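Local coordinates for protein pectinesterase A (Erwinia chrysanthemi, PDB 2NTP) that hydrolyses the methyl esters of pectin, leaving de-esterified polygalacturonate and releasing methanol, and so probably starts the maceration and soft-rotting of plant tissue, at residues Phe301-Ser306 with Lys315-Leu320; Asn187-Ser192 with Asn224-Arg229; Thr20-Ile25 with Tyr44-Thr49; Ile37-Gly42 with Ala65-Ala70. One frame throughout, in Å; residues are numbered along the deposited sequence.

Contact 1 (Phe301-Ser306 with Lys315-Leu320)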
loop_
_atom_site.group_PDB
_atom_site.type_symbol
_atom_site.label_atom_id
_atom_site.label_comp_id
_atom_site.label_asym_id
_atom_site.label_seq_id
_atom_site.Cartn_x
_atom_site.Cartn_y
_atom_site.Cartn_z
ATOM N N PHE A 301 4.752 -4.634 -17.028
ATOM C CA PHE A 301 5.781 -3.940 -16.260
ATOM C C PHE A 301 6.567 -2.994 -17.164
ATOM O O PHE A 301 7.291 -3.447 -18.063
ATOM C CB PHE A 301 6.751 -4.959 -15.650
ATOM C CG PHE A 301 6.170 -5.815 -14.542
ATOM C CD1 PHE A 301 4.972 -5.492 -13.910
ATOM C CD2 PHE A 301 6.876 -6.935 -14.097
ATOM C CE1 PHE A 301 4.470 -6.291 -12.874
ATOM C CE2 PHE A 301 6.387 -7.735 -13.056
ATOM C CZ PHE A 301 5.181 -7.411 -12.446
ATOM N N PHE A 302 6.431 -1.687 -16.931
ATOM C CA PHE A 302 7.059 -0.687 -17.806
ATOM C C PHE A 302 7.647 0.496 -17.057
ATOM O O PHE A 302 7.224 0.816 -15.948
ATOM C CB PHE A 302 6.055 -0.156 -18.833
ATOM C CG PHE A 302 5.437 -1.219 -19.695
ATOM C CD1 PHE A 302 6.117 -1.716 -20.805
ATOM C CD2 PHE A 302 4.171 -1.715 -19.405
ATOM C CE1 PHE A 302 5.543 -2.704 -21.609
ATOM C CE2 PHE A 302 3.591 -2.705 -20.202
ATOM C CZ PHE A 302 4.281 -3.196 -21.304
ATOM N N GLU A 303 8.616 1.152 -17.696
ATOM C CA GLU A 303 9.184 2.399 -17.205
ATOM C C GLU A 303 9.176 3.461 -18.297
ATOM O O GLU A 303 9.141 3.148 -19.490
ATOM C CB GLU A 303 10.623 2.195 -16.735
ATOM C CG GLU A 303 10.765 1.432 -15.440
ATOM C CD GLU A 303 12.202 1.055 -15.178
ATOM O OE1 GLU A 303 12.614 -0.037 -15.612
ATOM O OE2 GLU A 303 12.923 1.865 -14.561
ATOM N N TYR A 304 9.222 4.716 -17.872
ATOM C CA TYR A 304 9.377 5.831 -18.784
ATOM C C TYR A 304 10.252 6.875 -18.109
ATOM O O TYR A 304 9.891 7.419 -17.071
ATOM C CB TYR A 304 8.017 6.422 -19.160
ATOM C CG TYR A 304 8.106 7.604 -20.107
ATOM C CD1 TYR A 304 8.389 7.421 -21.462
ATOM C CD2 TYR A 304 7.902 8.904 -19.647
ATOM C CE1 TYR A 304 8.466 8.505 -22.333
ATOM C CE2 TYR A 304 7.973 9.998 -20.510
ATOM C CZ TYR A 304 8.256 9.790 -21.849
ATOM O OH TYR A 304 8.331 10.872 -22.702
ATOM N N LYS A 305 11.419 7.111 -18.698
ATOM C CA LYS A 305 12.358 8.139 -18.243
ATOM C C LYS A 305 12.697 8.059 -16.748
ATOM O O LYS A 305 12.718 9.072 -16.043
ATOM C CB LYS A 305 11.871 9.538 -18.661
ATOM C CG LYS A 305 11.752 9.670 -20.176
ATOM C CD LYS A 305 11.490 11.091 -20.628
ATOM C CE LYS A 305 11.654 11.190 -22.139
ATOM N NZ LYS A 305 11.476 12.580 -22.655
ATOM N N SER A 306 12.966 6.843 -16.274
ATOM C CA SER A 306 13.526 6.678 -14.942
ATOM C C SER A 306 14.900 7.345 -14.907
ATOM O O SER A 306 15.565 7.477 -15.937
ATOM C CB SER A 306 13.637 5.201 -14.567
ATOM O OG SER A 306 12.369 4.574 -14.552
ATOM N N LYS A 315 16.811 -4.934 -22.273
ATOM C CA LYS A 315 15.703 -5.750 -22.776
ATOM C C LYS A 315 14.822 -6.324 -21.660
ATOM O O LYS A 315 13.660 -6.646 -21.893
ATOM C CB LYS A 315 16.208 -6.862 -23.708
ATOM C CG LYS A 315 17.313 -7.746 -23.139
ATOM C CD LYS A 315 18.018 -8.543 -24.243
ATOM C CE LYS A 315 18.919 -7.655 -25.105
ATOM N NZ LYS A 315 19.565 -8.408 -26.224
ATOM N N ASP A 316 15.381 -6.432 -20.454
ATOM C CA ASP A 316 14.648 -6.929 -19.287
ATOM C C ASP A 316 13.833 -5.827 -18.600
ATOM O O ASP A 316 13.069 -6.093 -17.667
ATOM C CB ASP A 316 15.618 -7.557 -18.278
ATOM C CG ASP A 316 16.618 -8.500 -18.930
ATOM O OD1 ASP A 316 16.494 -9.728 -18.735
ATOM O OD2 ASP A 316 17.527 -8.011 -19.640
ATOM N N ARG A 317 14.007 -4.592 -19.061
ATOM C CA ARG A 317 13.276 -3.452 -18.516
ATOM C C ARG A 317 12.652 -2.634 -19.639
ATOM O O ARG A 317 13.254 -1.690 -20.153
ATOM C CB ARG A 317 14.181 -2.606 -17.614
ATOM C CG ARG A 317 14.445 -3.273 -16.266
ATOM C CD ARG A 317 15.511 -2.562 -15.461
ATOM N NE ARG A 317 15.020 -1.331 -14.840
ATOM C CZ ARG A 317 15.651 -0.686 -13.863
ATOM N NH1 ARG A 317 16.788 -1.167 -13.373
ATOM N NH2 ARG A 317 15.138 0.433 -13.358
ATOM N N ARG A 318 11.439 -3.031 -20.018
ATOM C CA ARG A 318 10.741 -2.421 -21.144
ATOM C C ARG A 318 10.411 -0.958 -20.898
ATOM O O ARG A 318 10.076 -0.557 -19.777
ATOM C CB ARG A 318 9.473 -3.203 -21.500
ATOM C CG ARG A 318 9.732 -4.631 -21.969
ATOM C CD ARG A 318 9.121 -5.651 -21.017
ATOM N NE ARG A 318 7.711 -5.856 -21.311
ATOM C CZ ARG A 318 6.823 -6.426 -20.502
ATOM N NH1 ARG A 318 7.166 -6.865 -19.295
ATOM N NH2 ARG A 318 5.569 -6.548 -20.910
ATOM N N GLN A 319 10.509 -0.174 -21.966
ATOM C CA GLN A 319 10.324 1.264 -21.902
ATOM C C GLN A 319 9.126 1.688 -22.732
ATOM O O GLN A 319 8.888 1.153 -23.818
ATOM C CB GLN A 319 11.578 1.980 -22.411
ATOM C CG GLN A 319 12.874 1.566 -21.715
ATOM C CD GLN A 319 12.949 2.021 -20.267
ATOM O OE1 GLN A 319 12.625 3.166 -19.945
ATOM N NE2 GLN A 319 13.379 1.122 -19.385
ATOM N N LEU A 320 8.376 2.654 -22.216
ATOM C CA LEU A 320 7.282 3.254 -22.970
ATOM C C LEU A 320 7.821 4.255 -23.981
ATOM O O LEU A 320 8.829 4.922 -23.731
ATOM C CB LEU A 320 6.304 3.971 -22.032
ATOM C CG LEU A 320 5.566 3.192 -20.941
ATOM C CD1 LEU A 320 4.659 4.142 -20.175
ATOM C CD2 LEU A 320 4.762 2.028 -21.517
HETATM O O HOH W 1 10.899 -1.482 -17.189
HETATM O O HOH W 2 14.831 2.117 -16.567
HETATM O O HOH W 3 12.179 5.604 -20.995
HETATM O O HOH W 4 13.740 4.539 -17.835
#
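Backbone pairing between Phe301-Ser306 and Lys315-Leu320 is confined to a single bridge, Glu303 with Gln319. Glu303 N donates to Arg318 O at 3.1 Å, and Leu320 N returns a bond to Glu303 O at 2.9 Å, nearly along the C=O axis. The touching parts run 69° apart, so the loop meets the strand edge at one point and adds no further strand.

The ionic part is a side-on, two-nitrogen grip. Arg317 NE meets Glu303 OE1 at 2.8 Å with an N-H...O angle of 171°, and Arg317 NH2, also hydrogen-bonded to Gly310 O, meets Glu303 OE2 at 2.9 Å. Both oxygens use their syn lone pairs, and the carboxylate and guanidinium planes are only 19° apart. The anti lone pair of Glu303 OE2 is taken by Ser306 OG, which donates to it. Water-mediated bonds add to this: one water donates to both Glu303 OE1 and Arg318 O, while two others join Gln319 OE1 to Lys305 N and Ser306 N. So many donors around a buried carboxylate should stabilise its ionised form.

Packing lies beside the bridge. Leu320 CD2 reaches Phe302 CB at 3.7 Å, and Leu320 CB lies 4.1 Å from Tyr304 CD1. Arg318 crosses the Phe302 ring obliquely, with NH2 3.6 Å from Phe302 CZ; NH2 is hydrogen-bonded to Ser299 O.

Strand 300-304 is the last of the long parallel sheet of the right-handed beta-helix; Phe302 and Tyr304 hydrogen-bond to strand 264-268 through their backbones, and loop 315-320 bridges the edge of strand 300-304 before leading into helix 322-325.

Contact 2 (Asn187-Ser192 with Asn224-Arg229)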
loop_
_atom_site.group_PDB
_atom_site.type_symbol
_atom_site.label_atom_id
_atom_site.label_comp_id
_atom_site.label_asym_id
_atom_site.label_seq_id
_atom_site.Cartn_x
_atom_site.Cartn_y
_atom_site.Cartn_z
ATOM N N ASN A 187 4.527 12.245 -6.791
ATOM C CA ASN A 187 5.426 12.937 -5.864
ATOM C C ASN A 187 5.527 12.228 -4.513
ATOM O O ASN A 187 5.462 12.859 -3.456
ATOM C CB ASN A 187 5.025 14.413 -5.704
ATOM C CG ASN A 187 6.089 15.236 -5.007
ATOM O OD1 ASN A 187 7.286 15.044 -5.232
ATOM N ND2 ASN A 187 5.660 16.156 -4.156
ATOM N N CYS A 188 5.679 10.907 -4.572
ATOM C CA CYS A 188 5.808 10.089 -3.374
ATOM C C CYS A 188 7.237 9.592 -3.192
ATOM O O CYS A 188 7.965 9.392 -4.175
ATOM C CB CYS A 188 4.853 8.897 -3.446
ATOM S SG CYS A 188 3.114 9.308 -3.176
ATOM N N ASP A 189 7.625 9.392 -1.934
ATOM C CA ASP A 189 8.860 8.696 -1.602
ATOM C C ASP A 189 8.519 7.255 -1.270
ATOM O O ASP A 189 7.796 6.988 -0.310
ATOM C CB ASP A 189 9.553 9.344 -0.406
ATOM C CG ASP A 189 10.332 10.590 -0.780
ATOM O OD1 ASP A 189 10.333 10.967 -1.964
ATOM O OD2 ASP A 189 10.944 11.191 0.122
ATOM N N LEU A 190 9.039 6.334 -2.069
ATOM C CA LEU A 190 8.833 4.910 -1.830
ATOM C C LEU A 190 10.118 4.360 -1.238
ATOM O O LEU A 190 11.158 4.329 -1.906
ATOM C CB LEU A 190 8.450 4.187 -3.129
ATOM C CG LEU A 190 7.243 4.753 -3.903
ATOM C CD1 LEU A 190 6.933 3.890 -5.118
ATOM C CD2 LEU A 190 5.991 4.903 -3.028
ATOM N N VAL A 191 10.038 3.948 0.026
ATOM C CA VAL A 191 11.220 3.688 0.846
ATOM C C VAL A 191 11.430 2.191 1.080
ATOM O O VAL A 191 10.664 1.556 1.805
ATOM C CB VAL A 191 11.137 4.451 2.202
ATOM C CG1 VAL A 191 12.414 4.266 3.015
ATOM C CG2 VAL A 191 10.853 5.946 1.971
ATOM N N SER A 192 12.472 1.644 0.451
ATOM C CA SER A 192 12.838 0.233 0.606
ATOM C C SER A 192 13.642 0.042 1.885
ATOM O O SER A 192 14.676 0.695 2.086
ATOM C CB SER A 192 13.666 -0.242 -0.587
ATOM O OG SER A 192 12.895 -0.302 -1.766
ATOM N N ASN A 224 6.507 10.815 -11.117
ATOM C CA ASN A 224 7.218 11.945 -10.506
ATOM C C ASN A 224 7.605 11.662 -9.057
ATOM O O ASN A 224 7.486 12.525 -8.183
ATOM C CB ASN A 224 6.368 13.219 -10.595
ATOM C CG ASN A 224 5.823 13.469 -11.997
ATOM O OD1 ASN A 224 4.612 13.641 -12.187
ATOM N ND2 ASN A 224 6.708 13.488 -12.983
ATOM N N SER A 225 8.075 10.444 -8.812
ATOM C CA SER A 225 8.342 9.989 -7.459
ATOM C C SER A 225 9.816 9.669 -7.241
ATOM O O SER A 225 10.649 9.874 -8.126
ATOM C CB SER A 225 7.459 8.778 -7.139
ATOM O OG SER A 225 6.109 9.186 -7.003
ATOM N N ARG A 226 10.129 9.177 -6.048
ATOM C CA ARG A 226 11.490 8.858 -5.672
ATOM C C ARG A 226 11.486 7.485 -5.028
ATOM O O ARG A 226 10.805 7.265 -4.026
ATOM C CB ARG A 226 12.046 9.914 -4.706
ATOM C CG ARG A 226 12.253 11.292 -5.361
ATOM C CD ARG A 226 12.251 12.439 -4.352
ATOM N NE ARG A 226 10.975 12.547 -3.638
ATOM C CZ ARG A 226 9.847 13.059 -4.137
ATOM N NH1 ARG A 226 9.795 13.530 -5.377
ATOM N NH2 ARG A 226 8.757 13.091 -3.382
ATOM N N VAL A 227 12.228 6.569 -5.641
ATOM C CA VAL A 227 12.417 5.217 -5.147
ATOM C C VAL A 227 13.753 5.204 -4.410
ATOM O O VAL A 227 14.824 5.258 -5.025
ATOM C CB VAL A 227 12.366 4.203 -6.321
ATOM C CG1 VAL A 227 12.907 2.841 -5.920
ATOM C CG2 VAL A 227 10.937 4.089 -6.839
ATOM N N ILE A 228 13.678 5.164 -3.082
ATOM C CA ILE A 228 14.852 5.403 -2.240
ATOM C C ILE A 228 15.101 4.282 -1.234
ATOM O O ILE A 228 14.188 3.545 -0.865
ATOM C CB ILE A 228 14.776 6.775 -1.497
ATOM C CG1 ILE A 228 13.617 6.810 -0.493
ATOM C CG2 ILE A 228 14.677 7.945 -2.505
ATOM C CD1 ILE A 228 13.589 8.074 0.381
ATOM N N ARG A 229 16.352 4.162 -0.804
ATOM C CA ARG A 229 16.706 3.210 0.239
ATOM C C ARG A 229 16.599 3.886 1.595
ATOM O O ARG A 229 16.908 5.077 1.740
ATOM C CB ARG A 229 18.109 2.641 0.027
ATOM C CG ARG A 229 19.167 3.670 -0.247
ATOM C CD ARG A 229 20.548 3.074 -0.121
ATOM N NE ARG A 229 21.377 3.461 -1.251
ATOM C CZ ARG A 229 21.799 2.622 -2.191
ATOM N NH1 ARG A 229 21.507 1.326 -2.130
ATOM N NH2 ARG A 229 22.544 3.080 -3.181
HETATM O O HOH W 5 7.713 15.726 -8.066
#
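Two neighbouring parallel strands of the pectinesterase beta-helix, 189-192 and 226-229, make this contact together with the turns that lead into them. Four successive bridges pair Asp189 with Arg226, Leu190 with Val227, Val191 with Ile228 and Ser192 with Arg229. Cys188 O accepts from Arg226 N, Leu190 N donates to Arg226 O, Leu190 O accepts from Ile228 N at 2.9 Å (N-H...O angle 172°), and Ser192 N donates to Ile228 O. In each, the donor lies nearly along the C=O axis.

Such parallel pairing between successive coils is what builds a beta-helix: strand 169-172 flanks 189-192 on its other side, strand 271-272 flanks 226-229, and a disulfide from Cys188 to Cys168 ties two neighbouring coils together.

Arg226 bends at chi3 (-62°) and carries its guanidinium back over the 187-192 segment. Its NE is only 2.4 Å from Asp189 OD1, a very short salt bridge on the syn lone pair. At that distance, with the acceptor 26° off the guanidinium plane, the pair is unusually tight. NH1 and NH2 close end-on upon one atom, Asn187 OD1, at 2.9 Å and 3.1 Å; NH1 arrives in the carbonyl plane, NH2 from above it. The Asn187 amide nitrogen is held by Asp167.

In the turns, Cys188 N donates to Ser225 OG at 3.0 Å, a hydroxyl that also hydrogen-bonds Thr223 O. On the face shared with Asp189 and Arg226, Val191 CG2 and Ile228 CG1 lie side by side at 3.8 Å, pointing the same way.

Contact 3 (Thr20-Ile25 with Tyr44-Thr49)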
loop_
_atom_site.group_PDB
_atom_site.type_symbol
_atom_site.label_atom_id
_atom_site.label_comp_id
_atom_site.label_asym_id
_atom_site.label_seq_id
_atom_site.Cartn_x
_atom_site.Cartn_y
_atom_site.Cartn_z
ATOM N N THR A 20 -10.947 9.369 20.950
ATOM C CA THR A 20 -10.519 8.408 19.927
ATOM C C THR A 20 -11.080 8.753 18.549
ATOM O O THR A 20 -12.161 9.334 18.435
ATOM C CB THR A 20 -10.918 6.944 20.270
ATOM O OG1 THR A 20 -12.309 6.736 19.998
ATOM C CG2 THR A 20 -10.604 6.594 21.732
ATOM N N ILE A 21 -10.339 8.373 17.509
ATOM C CA ILE A 21 -10.760 8.585 16.121
ATOM C C ILE A 21 -11.997 7.748 15.786
ATOM O O ILE A 21 -12.907 8.222 15.108
ATOM C CB ILE A 21 -9.612 8.277 15.119
ATOM C CG1 ILE A 21 -8.364 9.095 15.466
ATOM C CG2 ILE A 21 -10.044 8.574 13.681
ATOM C CD1 ILE A 21 -7.080 8.548 14.838
ATOM N N ALA A 22 -12.025 6.510 16.272
ATOM C CA ALA A 22 -13.181 5.627 16.096
ATOM C C ALA A 22 -14.485 6.254 16.598
ATOM O O ALA A 22 -15.519 6.139 15.939
ATOM C CB ALA A 22 -12.939 4.291 16.778
ATOM N N ASP A 23 -14.423 6.905 17.761
ATOM C CA ASP A 23 -15.590 7.582 18.332
ATOM C C ASP A 23 -16.047 8.758 17.467
ATOM O O ASP A 23 -17.249 8.931 17.251
ATOM C CB ASP A 23 -15.320 8.041 19.769
ATOM C CG ASP A 23 -15.243 6.881 20.754
ATOM O OD1 ASP A 23 -15.684 5.760 20.419
ATOM O OD2 ASP A 23 -14.740 7.094 21.876
ATOM N N ALA A 24 -15.090 9.546 16.975
ATOM C CA ALA A 24 -15.393 10.687 16.098
ATOM C C ALA A 24 -16.048 10.237 14.792
ATOM O O ALA A 24 -17.021 10.842 14.334
ATOM C CB ALA A 24 -14.136 11.505 15.821
ATOM N N ILE A 25 -15.518 9.166 14.201
ATOM C CA ILE A 25 -16.075 8.596 12.973
ATOM C C ILE A 25 -17.490 8.054 13.189
ATOM O O ILE A 25 -18.386 8.283 12.374
ATOM C CB ILE A 25 -15.176 7.480 12.396
ATOM C CG1 ILE A 25 -13.828 8.060 11.955
ATOM C CG2 ILE A 25 -15.870 6.780 11.227
ATOM C CD1 ILE A 25 -12.779 7.026 11.623
ATOM N N TYR A 44 -2.411 7.522 18.041
ATOM C CA TYR A 44 -3.696 6.896 18.316
ATOM C C TYR A 44 -3.613 5.407 18.016
ATOM O O TYR A 44 -3.528 4.996 16.854
ATOM C CB TYR A 44 -4.801 7.593 17.515
ATOM C CG TYR A 44 -4.900 9.070 17.846
ATOM C CD1 TYR A 44 -4.055 10.006 17.239
ATOM C CD2 TYR A 44 -5.815 9.528 18.798
ATOM C CE1 TYR A 44 -4.130 11.363 17.561
ATOM C CE2 TYR A 44 -5.895 10.878 19.124
ATOM C CZ TYR A 44 -5.056 11.787 18.503
ATOM O OH TYR A 44 -5.149 13.122 18.829
ATOM N N ASN A 45 -3.600 4.604 19.079
ATOM C CA ASN A 45 -3.505 3.151 18.943
ATOM C C ASN A 45 -4.881 2.557 18.649
ATOM O O ASN A 45 -5.592 2.093 19.552
ATOM C CB ASN A 45 -2.863 2.531 20.192
ATOM C CG ASN A 45 -2.703 1.018 20.094
ATOM O OD1 ASN A 45 -2.751 0.318 21.110
ATOM N ND2 ASN A 45 -2.499 0.508 18.880
ATOM N N GLU A 46 -5.247 2.599 17.372
ATOM C CA GLU A 46 -6.584 2.237 16.932
ATOM C C GLU A 46 -6.532 1.483 15.618
ATOM O O GLU A 46 -5.627 1.694 14.803
ATOM C CB GLU A 46 -7.441 3.491 16.741
ATOM C CG GLU A 46 -7.617 4.331 17.991
ATOM C CD GLU A 46 -8.587 5.468 17.782
ATOM O OE1 GLU A 46 -9.701 5.201 17.287
ATOM O OE2 GLU A 46 -8.233 6.615 18.124
ATOM N N ARG A 47 -7.511 0.608 15.431
ATOM C CA ARG A 47 -7.777 -0.008 14.143
ATOM C C ARG A 47 -9.150 0.472 13.679
ATOM O O ARG A 47 -10.114 0.486 14.461
ATOM C CB ARG A 47 -7.733 -1.525 14.256
ATOM C CG ARG A 47 -6.431 -2.043 14.858
ATOM C CD ARG A 47 -6.357 -3.550 14.791
ATOM N NE ARG A 47 -6.345 -4.000 13.408
ATOM C CZ ARG A 47 -6.718 -5.205 12.993
ATOM N NH1 ARG A 47 -7.153 -6.124 13.852
ATOM N NH2 ARG A 47 -6.665 -5.487 11.703
ATOM N N LEU A 48 -9.225 0.884 12.417
ATOM C CA LEU A 48 -10.425 1.521 11.881
ATOM C C LEU A 48 -10.925 0.844 10.616
ATOM O O LEU A 48 -10.132 0.432 9.768
ATOM C CB LEU A 48 -10.156 3.003 11.591
ATOM C CG LEU A 48 -9.551 3.855 12.712
ATOM C CD1 LEU A 48 -9.055 5.187 12.159
ATOM C CD2 LEU A 48 -10.543 4.066 13.849
ATOM N N THR A 49 -12.246 0.741 10.496
ATOM C CA THR A 49 -12.883 0.299 9.261
ATOM C C THR A 49 -13.877 1.375 8.854
ATOM O O THR A 49 -14.800 1.700 9.604
ATOM C CB THR A 49 -13.582 -1.069 9.412
ATOM O OG1 THR A 49 -12.612 -2.049 9.794
ATOM C CG2 THR A 49 -14.238 -1.496 8.097
#
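Helix 21-26 begins against strands 42-45 and 48-50, near the N-terminal end of the beta-helix, and both polar and apolar contacts join Thr20-Ile25 to Tyr44-Thr49.

The polar contact is a carboxylate lying across the helix N-terminus. Glu46, its chain extended beyond CG (chi2 -174°), sends one oxygen to each of two consecutive amides: OE2 accepts from Ile21 N at 2.8 Å and OE1 from Ala22 N at 2.9 Å. Both oxygens use their syn lone pairs, and the N-H...O angles are 160° and 163°. The first-turn amides and the helix dipole would be expected to favour the charged carboxylate. Thr20, the N-cap, serves the next amide with its own side chain, OG1 accepting from Asp23 N at 3.1 Å.

Apolar packing continues along the inner side of the helix, which also faces strand 35-39. Ile21 splits its branches: CD1 presses on Tyr44 CB at 3.6 Å, obliquely to the ring, whereas CG2 meets Leu48 CD1 at 3.8 Å. Ile25 CD1 approaches the same leucine methyl at 4.2 Å. The other methyl, Leu48 CD2, rests against Ala22 CB at 3.8 Å.

Contact 4 (Ile37-Gly42 with Ala65-Ala70)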
loop_
_atom_site.group_PDB
_atom_site.type_symbol
_atom_site.label_atom_id
_atom_site.label_comp_id
_atom_site.label_asym_id
_atom_site.label_seq_id
_atom_site.Cartn_x
_atom_site.Cartn_y
_atom_site.Cartn_z
ATOM N N ILE A 37 -13.068 15.323 9.897
ATOM C CA ILE A 37 -12.540 15.175 11.250
ATOM C C ILE A 37 -11.097 15.669 11.334
ATOM O O ILE A 37 -10.228 15.215 10.580
ATOM C CB ILE A 37 -12.624 13.702 11.727
ATOM C CG1 ILE A 37 -14.067 13.199 11.640
ATOM C CG2 ILE A 37 -12.069 13.560 13.156
ATOM C CD1 ILE A 37 -14.222 11.684 11.757
ATOM N N LEU A 38 -10.852 16.610 12.244
ATOM C CA LEU A 38 -9.497 17.058 12.526
ATOM C C LEU A 38 -8.923 16.169 13.615
ATOM O O LEU A 38 -9.566 15.939 14.644
ATOM C CB LEU A 38 -9.462 18.530 12.959
ATOM C CG LEU A 38 -8.104 19.128 13.361
ATOM C CD1 LEU A 38 -7.129 19.221 12.184
ATOM C CD2 LEU A 38 -8.289 20.503 14.011
ATOM N N ILE A 39 -7.725 15.651 13.370
ATOM C CA ILE A 39 -7.024 14.828 14.350
ATOM C C ILE A 39 -5.767 15.563 14.817
ATOM O O ILE A 39 -4.805 15.704 14.064
ATOM C CB ILE A 39 -6.661 13.435 13.762
ATOM C CG1 ILE A 39 -7.915 12.717 13.246
ATOM C CG2 ILE A 39 -5.942 12.583 14.804
ATOM C CD1 ILE A 39 -7.626 11.518 12.331
ATOM N N LYS A 40 -5.782 16.045 16.061
ATOM C CA LYS A 40 -4.620 16.740 16.624
ATOM C C LYS A 40 -3.461 15.775 16.870
ATOM O O LYS A 40 -3.681 14.566 17.015
ATOM C CB LYS A 40 -4.997 17.469 17.924
ATOM C CG LYS A 40 -6.008 18.594 17.747
ATOM C CD LYS A 40 -5.354 19.853 17.182
ATOM C CE LYS A 40 -6.225 21.085 17.393
ATOM N NZ LYS A 40 -6.237 21.520 18.821
ATOM N N ASN A 41 -2.240 16.315 16.906
ATOM C CA ASN A 41 -1.018 15.531 17.104
ATOM C C ASN A 41 -1.119 14.539 18.256
ATOM O O ASN A 41 -1.648 14.859 19.328
ATOM C CB ASN A 41 0.198 16.443 17.314
ATOM C CG ASN A 41 0.657 17.121 16.032
ATOM O OD1 ASN A 41 0.473 16.598 14.935
ATOM N ND2 ASN A 41 1.267 18.291 16.171
ATOM N N GLY A 42 -0.616 13.338 18.016
ATOM C CA GLY A 42 -0.647 12.263 19.000
ATOM C C GLY A 42 -0.582 10.929 18.290
ATOM O O GLY A 42 -0.787 10.858 17.077
ATOM N N ALA A 65 0.674 13.394 13.738
ATOM C CA ALA A 65 -0.637 12.762 13.851
ATOM C C ALA A 65 -0.552 11.346 13.291
ATOM O O ALA A 65 -0.468 11.161 12.079
ATOM C CB ALA A 65 -1.697 13.578 13.125
ATOM N N VAL A 66 -0.554 10.362 14.190
ATOM C CA VAL A 66 -0.271 8.967 13.830
ATOM C C VAL A 66 -1.404 8.040 14.257
ATOM O O VAL A 66 -1.881 8.107 15.396
ATOM C CB VAL A 66 1.065 8.461 14.474
ATOM C CG1 VAL A 66 1.392 7.043 14.017
ATOM C CG2 VAL A 66 2.231 9.386 14.137
ATOM N N ILE A 67 -1.825 7.178 13.332
ATOM C CA ILE A 67 -2.776 6.107 13.618
ATOM C C ILE A 67 -2.007 4.801 13.461
ATOM O O ILE A 67 -1.468 4.521 12.393
ATOM C CB ILE A 67 -3.983 6.133 12.646
ATOM C CG1 ILE A 67 -4.555 7.557 12.550
ATOM C CG2 ILE A 67 -5.039 5.103 13.062
ATOM C CD1 ILE A 67 -5.588 7.763 11.433
ATOM N N ALA A 68 -1.933 4.020 14.534
ATOM C CA ALA A 68 -1.044 2.861 14.563
ATOM C C ALA A 68 -1.613 1.683 15.341
ATOM O O ALA A 68 -2.247 1.857 16.384
ATOM C CB ALA A 68 0.307 3.260 15.141
ATOM N N ALA A 69 -1.382 0.486 14.815
ATOM C CA ALA A 69 -1.670 -0.757 15.529
ATOM C C ALA A 69 -0.750 -1.856 15.010
ATOM O O ALA A 69 -0.304 -1.806 13.859
ATOM C CB ALA A 69 -3.132 -1.156 15.368
ATOM N N ALA A 70 -0.463 -2.836 15.863
ATOM C CA ALA A 70 0.396 -3.957 15.490
ATOM C C ALA A 70 -0.415 -5.228 15.268
ATOM O O ALA A 70 -0.963 -5.804 16.218
ATOM C CB ALA A 70 1.473 -4.180 16.549
#
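Gly42 O is gripped across the contact by one donor, Val66 N, at 2.9 Å. The bond is straight, with an N-H...O angle of 168°, and the amide lies nearly along the C=O axis. It belongs to the parallel bridge that pairs Gly42 with Ala65, whose CA atoms are 5.2 Å apart. Gly42 adopts phi 155° and psi 164°, a backbone conformation in which a beta carbon would collide with the carbonyl oxygen of Asn41, which explains a glycine here.

This bridge opens the pairing of strands 42-45 and 65-69, neighbouring strands in one parallel sheet of the beta-helix. Segment Ile37-Gly42 contains the corner between two sheets: strand 35-39 lies in the long parallel sheet beside strand 55-59, and the chain turns through Lys40 and Asn41 before joining the sheet that holds 65-69. Lys40 leads away from the contact, and its NZ forms a salt bridge with Asp14.

Side-chain packing is sparse. The methyl CB of Ala65 sits 3.9 Å from Ile39 O. Asn41 begins by leading away, but its amide curls back, leaving OD1 4.1 Å from Ala65 CB. That oxygen accepts its hydrogen bond from outside the contact, from Ser61 OG. Ile39 CD1 comes within 4.4 Å of Ile67 CD1, a loose methyl-to-methyl approach, and Ile21 of helix 21-26 packs on both isoleucines.

Contacts 3 and 4 interlock: their segments alternate along the chain, their centres are about 8 Å apart, and Tyr44 N lies 2.8 Å from Val66 O, a probable hydrogen bond continuing the strand pairing that contact 4 begins. Contact 2 lies further along the same sheet, its centre about 23 Å from that of contact 4. Contact 1, about 17 Å from contact 2 between centres, lies on the last strand of the long sheet. Contacts 1 and 2 lie nearer the substrate-binding residues: the side chains of Phe301 and Ser192 are about 12 and 14 Å from bound galacturonate, and that of Phe301 is about 5 Å from that of Arg243. Contacts 3 and 4 lie away from these sites.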